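Side-chain contacts in glycosylation Associate Protein 1 (Streptococcus agalactiae serotype V, PDB 6OYC), which probably acts, in complex with its partner proteins, in the glycosylation and accessory Sec export of streptococcal surface glycoproteins: residues E209-I212 with R213-L217; Q236-N239 with A240-G244. All coordinates share one frame; numbering follows the deposited sequence.

Contact 1. Residues E209-I212 with R213-L217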
ATOM      1  N   GLU A 209     -21.723  -1.008  -8.771  1.00 29.84           N
ATOM      2  CA  GLU A 209     -21.940  -1.152  -7.335  1.00 32.05           C
ATOM      3  C   GLU A 209     -23.235  -1.899  -7.022  1.00 34.53           C
ATOM      4  O   GLU A 209     -23.303  -2.664  -6.049  1.00 34.95           O
ATOM      5  CB  GLU A 209     -21.959   0.211  -6.666  1.00 33.11           C
ATOM      6  CG  GLU A 209     -22.169   0.110  -5.183  1.00 33.14           C
ATOM      7  CD  GLU A 209     -22.373   1.460  -4.553  1.00 35.29           C
ATOM      8  OE1 GLU A 209     -21.922   2.466  -5.147  1.00 32.94           O
ATOM      9  OE2 GLU A 209     -23.003   1.509  -3.477  1.00 35.97           O
ATOM     10  N   GLU A 210     -24.278  -1.680  -7.825  1.00 32.16           N
ATOM     11  CA  GLU A 210     -25.544  -2.359  -7.587  1.00 35.41           C
ATOM     12  C   GLU A 210     -25.355  -3.871  -7.598  1.00 34.42           C
ATOM     13  O   GLU A 210     -25.870  -4.585  -6.725  1.00 35.69           O
ATOM     14  CB  GLU A 210     -26.564  -1.916  -8.641  1.00 37.62           C
ATOM     15  CG  GLU A 210     -27.992  -2.341  -8.370  1.00 42.19           C
ATOM     16  CD  GLU A 210     -28.963  -2.033  -9.536  1.00 43.33           C
ATOM     17  OE1 GLU A 210     -28.539  -1.556 -10.615  1.00 39.51           O
ATOM     18  OE2 GLU A 210     -30.170  -2.298  -9.370  1.00 50.97           O
ATOM     19  N   LEU A 211     -24.594  -4.376  -8.566  1.00 30.32           N
ATOM     20  CA  LEU A 211     -24.290  -5.798  -8.594  1.00 30.66           C
ATOM     21  C   LEU A 211     -23.418  -6.209  -7.407  1.00 29.95           C
ATOM     22  O   LEU A 211     -23.601  -7.294  -6.842  1.00 31.00           O
ATOM     23  CB  LEU A 211     -23.620  -6.159  -9.922  1.00 32.87           C
ATOM     24  CG  LEU A 211     -23.164  -7.617 -10.062  1.00 34.85           C
ATOM     25  CD1 LEU A 211     -24.339  -8.567  -9.870  1.00 30.85           C
ATOM     26  CD2 LEU A 211     -22.473  -7.846 -11.429  1.00 33.94           C
ATOM     27  N   ILE A 212     -22.471  -5.359  -6.999  1.00 31.81           N
ATOM     28  CA  ILE A 212     -21.607  -5.719  -5.878  1.00 29.90           C
ATOM     29  C   ILE A 212     -22.412  -5.795  -4.580  1.00 30.24           C
ATOM     30  O   ILE A 212     -22.172  -6.676  -3.739  1.00 29.19           O
ATOM     31  CB  ILE A 212     -20.424  -4.736  -5.780  1.00 29.77           C
ATOM     32  CG1 ILE A 212     -19.515  -4.924  -6.995  1.00 28.72           C
ATOM     33  CG2 ILE A 212     -19.628  -4.985  -4.516  1.00 27.11           C
ATOM     34  CD1 ILE A 212     -18.621  -3.783  -7.282  1.00 28.55           C
ATOM     35  N   ARG A 213     -23.375  -4.882  -4.392  1.00 29.36           N
ATOM     36  CA  ARG A 213     -24.238  -4.981  -3.213  1.00 35.19           C
ATOM     37  C   ARG A 213     -24.942  -6.325  -3.194  1.00 31.26           C
ATOM     38  O   ARG A 213     -25.022  -6.982  -2.146  1.00 29.36           O
ATOM     39  CB  ARG A 213     -25.271  -3.838  -3.169  1.00 34.30           C
ATOM     40  CG  ARG A 213     -24.663  -2.429  -3.140  1.00 40.09           C
ATOM     41  CD  ARG A 213     -25.630  -1.310  -2.675  1.00 43.04           C
ATOM     42  NE  ARG A 213     -26.808  -1.100  -3.526  1.00 48.97           N
ATOM     43  CZ  ARG A 213     -26.827  -0.379  -4.653  1.00 46.47           C
ATOM     44  NH1 ARG A 213     -25.718   0.194  -5.097  1.00 46.25           N
ATOM     45  NH2 ARG A 213     -27.961  -0.238  -5.351  1.00 48.15           N
ATOM     46  N   GLU A 214     -25.421  -6.765  -4.359  1.00 29.65           N
ATOM     47  CA  GLU A 214     -26.167  -8.024  -4.438  1.00 33.57           C
ATOM     48  C   GLU A 214     -25.280  -9.200  -4.059  1.00 32.08           C
ATOM     49  O   GLU A 214     -25.658 -10.042  -3.235  1.00 31.98           O
ATOM     50  CB  GLU A 214     -26.743  -8.213  -5.847  1.00 31.52           C
ATOM     51  CG  GLU A 214     -27.327  -9.598  -6.068  1.00 33.40           C
ATOM     52  CD  GLU A 214     -27.881  -9.809  -7.468  1.00 33.56           C
ATOM     53  OE1 GLU A 214     -28.421  -8.858  -8.081  1.00 29.95           O
ATOM     54  OE2 GLU A 214     -27.766 -10.948  -7.960  1.00 34.84           O
ATOM     55  N   LYS A 215     -24.071  -9.256  -4.630  1.00 33.46           N
ATOM     56  CA  LYS A 215     -23.142 -10.319  -4.262  1.00 34.01           C
ATOM     57  C   LYS A 215     -22.784 -10.254  -2.780  1.00 31.86           C
ATOM     58  O   LYS A 215     -22.729 -11.289  -2.109  1.00 33.26           O
ATOM     59  CB  LYS A 215     -21.886 -10.249  -5.131  1.00 34.90           C
ATOM     60  CG  LYS A 215     -22.155 -10.484  -6.599  1.00 33.25           C
ATOM     61  CD  LYS A 215     -22.897 -11.802  -6.808  1.00 36.09           C
ATOM     62  CE  LYS A 215     -22.011 -13.000  -6.520  1.00 38.74           C
ATOM     63  NZ  LYS A 215     -22.798 -14.276  -6.388  1.00 45.50           N
ATOM     64  N   TYR A 216     -22.568  -9.052  -2.234  1.00 32.76           N
ATOM     65  CA  TYR A 216     -22.219  -8.974  -0.815  1.00 33.86           C
ATOM     66  C   TYR A 216     -23.361  -9.471   0.071  1.00 37.13           C
ATOM     67  O   TYR A 216     -23.142 -10.231   1.027  1.00 34.96           O
ATOM     68  CB  TYR A 216     -21.839  -7.556  -0.402  1.00 30.69           C
ATOM     69  CG  TYR A 216     -21.637  -7.500   1.089  1.00 33.01           C
ATOM     70  CD1 TYR A 216     -20.561  -8.152   1.678  1.00 34.57           C
ATOM     71  CD2 TYR A 216     -22.543  -6.851   1.919  1.00 32.64           C
ATOM     72  CE1 TYR A 216     -20.363  -8.134   3.045  1.00 34.36           C
ATOM     73  CE2 TYR A 216     -22.357  -6.822   3.297  1.00 33.67           C
ATOM     74  CZ  TYR A 216     -21.264  -7.475   3.856  1.00 38.61           C
ATOM     75  OH  TYR A 216     -21.051  -7.473   5.223  1.00 39.19           O
ATOM     76  N   LEU A 217     -24.591  -9.032  -0.207  1.00 34.08           N
ATOM     77  CA  LEU A 217     -25.681  -9.459   0.658  1.00 36.86           C
ATOM     78  C   LEU A 217     -25.871 -10.971   0.588  1.00 37.50           C
ATOM     79  O   LEU A 217     -26.162 -11.606   1.606  1.00 36.14           O
ATOM     80  CB  LEU A 217     -26.960  -8.702   0.310  1.00 37.85           C
ATOM     81  CG  LEU A 217     -26.774  -7.193   0.508  1.00 43.29           C
ATOM     82  CD1 LEU A 217     -28.029  -6.425   0.127  1.00 51.93           C
ATOM     83  CD2 LEU A 217     -26.320  -6.833   1.925  1.00 45.63           C
TER
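Four successive i to i+4 backbone bonds, from the N atoms of Arg213, Glu214, Lys215 and Tyr216 to the O atoms of Glu209, Glu210, Leu211 and Ile212, carry one turn of alpha-helix into the next. On this frame Arg213 folds back over the preceding turn. Its CG lies beside the backbone N (chi1 -59°) and the chain bends at chi3 (-62°), which swings the guanidinium toward the start of the helix. Arg213 CG rests 3.2 Å from Glu209 O, the carbonyl that also takes the backbone N-H of Arg213 at 2.8 Å. One face of the guanidinium then lies over Glu210 CA, which stands 3.4 Å above the plane toward the rim, and Arg213 NH2 meets Glu210 CG at 3.7 Å. Glu209 approaches the edge of the group, its carboxylate turned 90° to the guanidinium. The result is an i to i+4 Glu-Arg salt bridge, long at 3.4 Å from Arg213 NH1 to Glu209 OE2 and weak as a hydrogen bond, accompanied by contacts of the arginine's aliphatic part. The Glu210 carboxylate is engaged by Lys202 and Ser206, while Glu214 reaches Tyr205 and Leu201. Helix 208-223 is flanked on several sides: Leu211 packs on Ile80 of helix 76-80 and on Tyr205 of strand 204-205, Ile212 on Phe77, and Arg213 and Tyr216 on Phe241 of helix 239-242.

Contact 2. Residues Q236-N239 with A240-G244. With SO4 (sulfate ion), chain J.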
ATOM      1  N   GLN A 236     -16.831   5.475   3.067  1.00 33.31           N
ATOM      2  CA  GLN A 236     -18.160   5.861   2.596  1.00 36.57           C
ATOM      3  C   GLN A 236     -18.570   5.142   1.314  1.00 33.65           C
ATOM      4  O   GLN A 236     -19.765   5.048   1.035  1.00 32.12           O
ATOM      5  CB  GLN A 236     -18.245   7.372   2.378  1.00 41.33           C
ATOM      6  CG  GLN A 236     -17.293   7.911   1.333  1.00 44.80           C
ATOM      7  CD  GLN A 236     -17.317   9.440   1.240  1.00 54.91           C
ATOM      8  OE1 GLN A 236     -16.315  10.106   1.525  1.00 53.47           O
ATOM      9  NE2 GLN A 236     -18.465  10.000   0.848  1.00 55.58           N
ATOM     10  N   VAL A 237     -17.629   4.623   0.522  1.00 34.44           N
ATOM     11  CA  VAL A 237     -18.057   3.927  -0.695  1.00 31.55           C
ATOM     12  C   VAL A 237     -18.785   2.622  -0.377  1.00 28.85           C
ATOM     13  O   VAL A 237     -19.511   2.112  -1.234  1.00 32.02           O
ATOM     14  CB  VAL A 237     -16.868   3.666  -1.648  1.00 32.02           C
ATOM     15  CG1 VAL A 237     -16.131   4.973  -1.972  1.00 24.73           C
ATOM     16  CG2 VAL A 237     -15.898   2.643  -1.039  1.00 28.56           C
ATOM     17  N   HIS A 238     -18.630   2.060   0.828  1.00 25.98           N
ATOM     18  CA  HIS A 238     -19.334   0.816   1.125  1.00 34.52           C
ATOM     19  C   HIS A 238     -20.014   0.737   2.497  1.00 33.21           C
ATOM     20  O   HIS A 238     -20.702  -0.249   2.757  1.00 34.90           O
ATOM     21  CB  HIS A 238     -18.378  -0.384   0.963  1.00 31.88           C
ATOM     22  CG  HIS A 238     -17.234  -0.390   1.926  1.00 33.02           C
ATOM     23  ND1 HIS A 238     -16.006  -0.928   1.604  1.00 32.21           N
ATOM     24  CD2 HIS A 238     -17.125   0.066   3.200  1.00 33.09           C
ATOM     25  CE1 HIS A 238     -15.190  -0.801   2.637  1.00 32.26           C
ATOM     26  NE2 HIS A 238     -15.847  -0.210   3.622  1.00 31.79           N
ATOM     27  N   ASN A 239     -19.841   1.727   3.372  1.00 33.12           N
ATOM     28  CA  ASN A 239     -20.433   1.662   4.702  1.00 33.79           C
ATOM     29  C   ASN A 239     -21.939   1.444   4.642  1.00 38.07           C
ATOM     30  O   ASN A 239     -22.495   0.708   5.464  1.00 40.61           O
ATOM     31  CB  ASN A 239     -20.137   2.946   5.468  1.00 32.40           C
ATOM     32  CG  ASN A 239     -18.744   2.985   6.019  1.00 35.58           C
ATOM     33  OD1 ASN A 239     -18.026   1.980   6.017  1.00 34.76           O
ATOM     34  ND2 ASN A 239     -18.335   4.161   6.492  1.00 34.68           N
ATOM     35  N   ALA A 240     -22.615   2.066   3.672  1.00 33.03           N
ATOM     36  CA  ALA A 240     -24.071   2.090   3.694  1.00 37.98           C
ATOM     37  C   ALA A 240     -24.656   0.700   3.474  1.00 42.20           C
ATOM     38  O   ALA A 240     -25.607   0.308   4.164  1.00 48.59           O
ATOM     39  CB  ALA A 240     -24.614   3.080   2.660  1.00 29.81           C
ATOM     40  N   PHE A 241     -24.102  -0.079   2.549  1.00 38.32           N
ATOM     41  CA  PHE A 241     -24.665  -1.413   2.370  1.00 43.32           C
ATOM     42  C   PHE A 241     -23.970  -2.487   3.200  1.00 42.75           C
ATOM     43  O   PHE A 241     -24.477  -3.605   3.272  1.00 45.66           O
ATOM     44  CB  PHE A 241     -24.694  -1.819   0.880  1.00 36.34           C
ATOM     45  CG  PHE A 241     -23.339  -1.895   0.217  1.00 34.73           C
ATOM     46  CD1 PHE A 241     -22.585  -3.057   0.269  1.00 35.22           C
ATOM     47  CD2 PHE A 241     -22.853  -0.823  -0.499  1.00 32.00           C
ATOM     48  CE1 PHE A 241     -21.362  -3.145  -0.368  1.00 32.97           C
ATOM     49  CE2 PHE A 241     -21.623  -0.897  -1.136  1.00 37.44           C
ATOM     50  CZ  PHE A 241     -20.875  -2.066  -1.070  1.00 34.44           C
ATOM     51  N   ILE A 242     -22.853  -2.194   3.850  1.00 40.84           N
ATOM     52  CA  ILE A 242     -22.228  -3.159   4.754  1.00 41.17           C
ATOM     53  C   ILE A 242     -22.680  -2.942   6.187  1.00 44.95           C
ATOM     54  O   ILE A 242     -23.052  -3.888   6.880  1.00 46.24           O
ATOM     55  CB  ILE A 242     -20.687  -3.097   4.651  1.00 44.00           C
ATOM     56  CG1 ILE A 242     -20.201  -3.577   3.288  1.00 39.36           C
ATOM     57  CG2 ILE A 242     -20.050  -3.962   5.733  1.00 39.03           C
ATOM     58  CD1 ILE A 242     -18.702  -3.408   3.155  1.00 40.73           C
ATOM     59  N   VAL A 243     -22.636  -1.698   6.652  1.00 45.96           N
ATOM     60  CA  VAL A 243     -22.971  -1.393   8.036  1.00 49.64           C
ATOM     61  C   VAL A 243     -24.472  -1.182   8.201  1.00 58.70           C
ATOM     62  O   VAL A 243     -25.057  -1.605   9.198  1.00 60.51           O
ATOM     63  CB  VAL A 243     -22.161  -0.170   8.514  1.00 45.31           C
ATOM     64  CG1 VAL A 243     -22.459   0.142   9.960  1.00 45.50           C
ATOM     65  CG2 VAL A 243     -20.675  -0.424   8.343  1.00 43.82           C
ATOM     66  N   GLY A 244     -25.130  -0.552   7.224  1.00 57.33           N
ATOM     67  CA  GLY A 244     -26.570  -0.372   7.322  1.00 65.34           C
ATOM     68  C   GLY A 244     -27.320  -1.689   7.408  1.00 68.52           C
ATOM     69  O   GLY A 244     -28.352  -1.787   8.075  1.00 73.48           O
TER
HETATM   70  S   SO4 J 607     -14.320   8.454   4.228  1.00 49.78           S
HETATM   71  O1  SO4 J 607     -14.783   7.064   4.198  1.00 38.34           O
HETATM   72  O2  SO4 J 607     -15.459   9.374   4.299  1.00 45.38           O
HETATM   73  O3  SO4 J 607     -13.466   8.659   5.416  1.00 44.78           O
HETATM   74  O4  SO4 J 607     -13.509   8.728   3.025  1.00 55.63           O
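Asn239 O is gripped by three backbone N-H groups: that of Val243 at 2.7 Å, and those of Ile242 and Gly244 through weak bonds. The Ile242 N-H is shared with His238 O, 3.1 Å from Ile242 N. This turn leads from the loop after strand 229-233 into helix 239-242, with Ile242 on Val232 and Val243 on Leu251 and Leu253. His238 stands at the N-cap position, yet its imidazole is used for packing and for bonds to other parts of the chain. The ring's CG sits between the backbone N and the carbonyl carbon (chi1 64°), a position that lets Ile242 CD1 settle over one face in a CH-pi contact, 3.9 Å from the ring centroid and 23° off the normal. The methyl is displaced toward His238 CG, which is 3.6 Å from Ile242 CD1. The Phe241 ring lies against the His238 backbone: His238 O is 3.9 Å above the ring's centre, while Phe241 CZ touches His238 CB at 3.6 Å. Both imidazole nitrogens are engaged, NE2 with Ser233 O and ND1 with Tyr9 OH, and Asn239 OD1 accepts the N-H of Asn235. A sulfate, probably from the crystallisation liquor, accepts the backbone N-H of Gln236. Chemically, hydrogen bonds at both nitrogens would limit rotation of the buried imidazole and so probably keep that face turned to the isoleucine methyl.

Contact 1 closes before contact 2 opens, and strand 229-233 of the seven-stranded parallel sheet runs between them, so that helix 208-223, this strand and helix 239-242 follow in series, with strand 250-255 next. The two centres are about 11 Å apart on the same side of the chain's centre, and the contacts touch directly. Phe241 carries much of that meeting: Phe241 CD2 lies 3.6 Å from Arg213 CD and Phe241 CE2 3.6 Å from Glu209 OE2, while Tyr216 OH packs against Ile242 CG2. A helical turn with a weak salt bridge thus lies against the short helix 239-242 beside the sheet, in a protein whose family belongs to the GT-B clan.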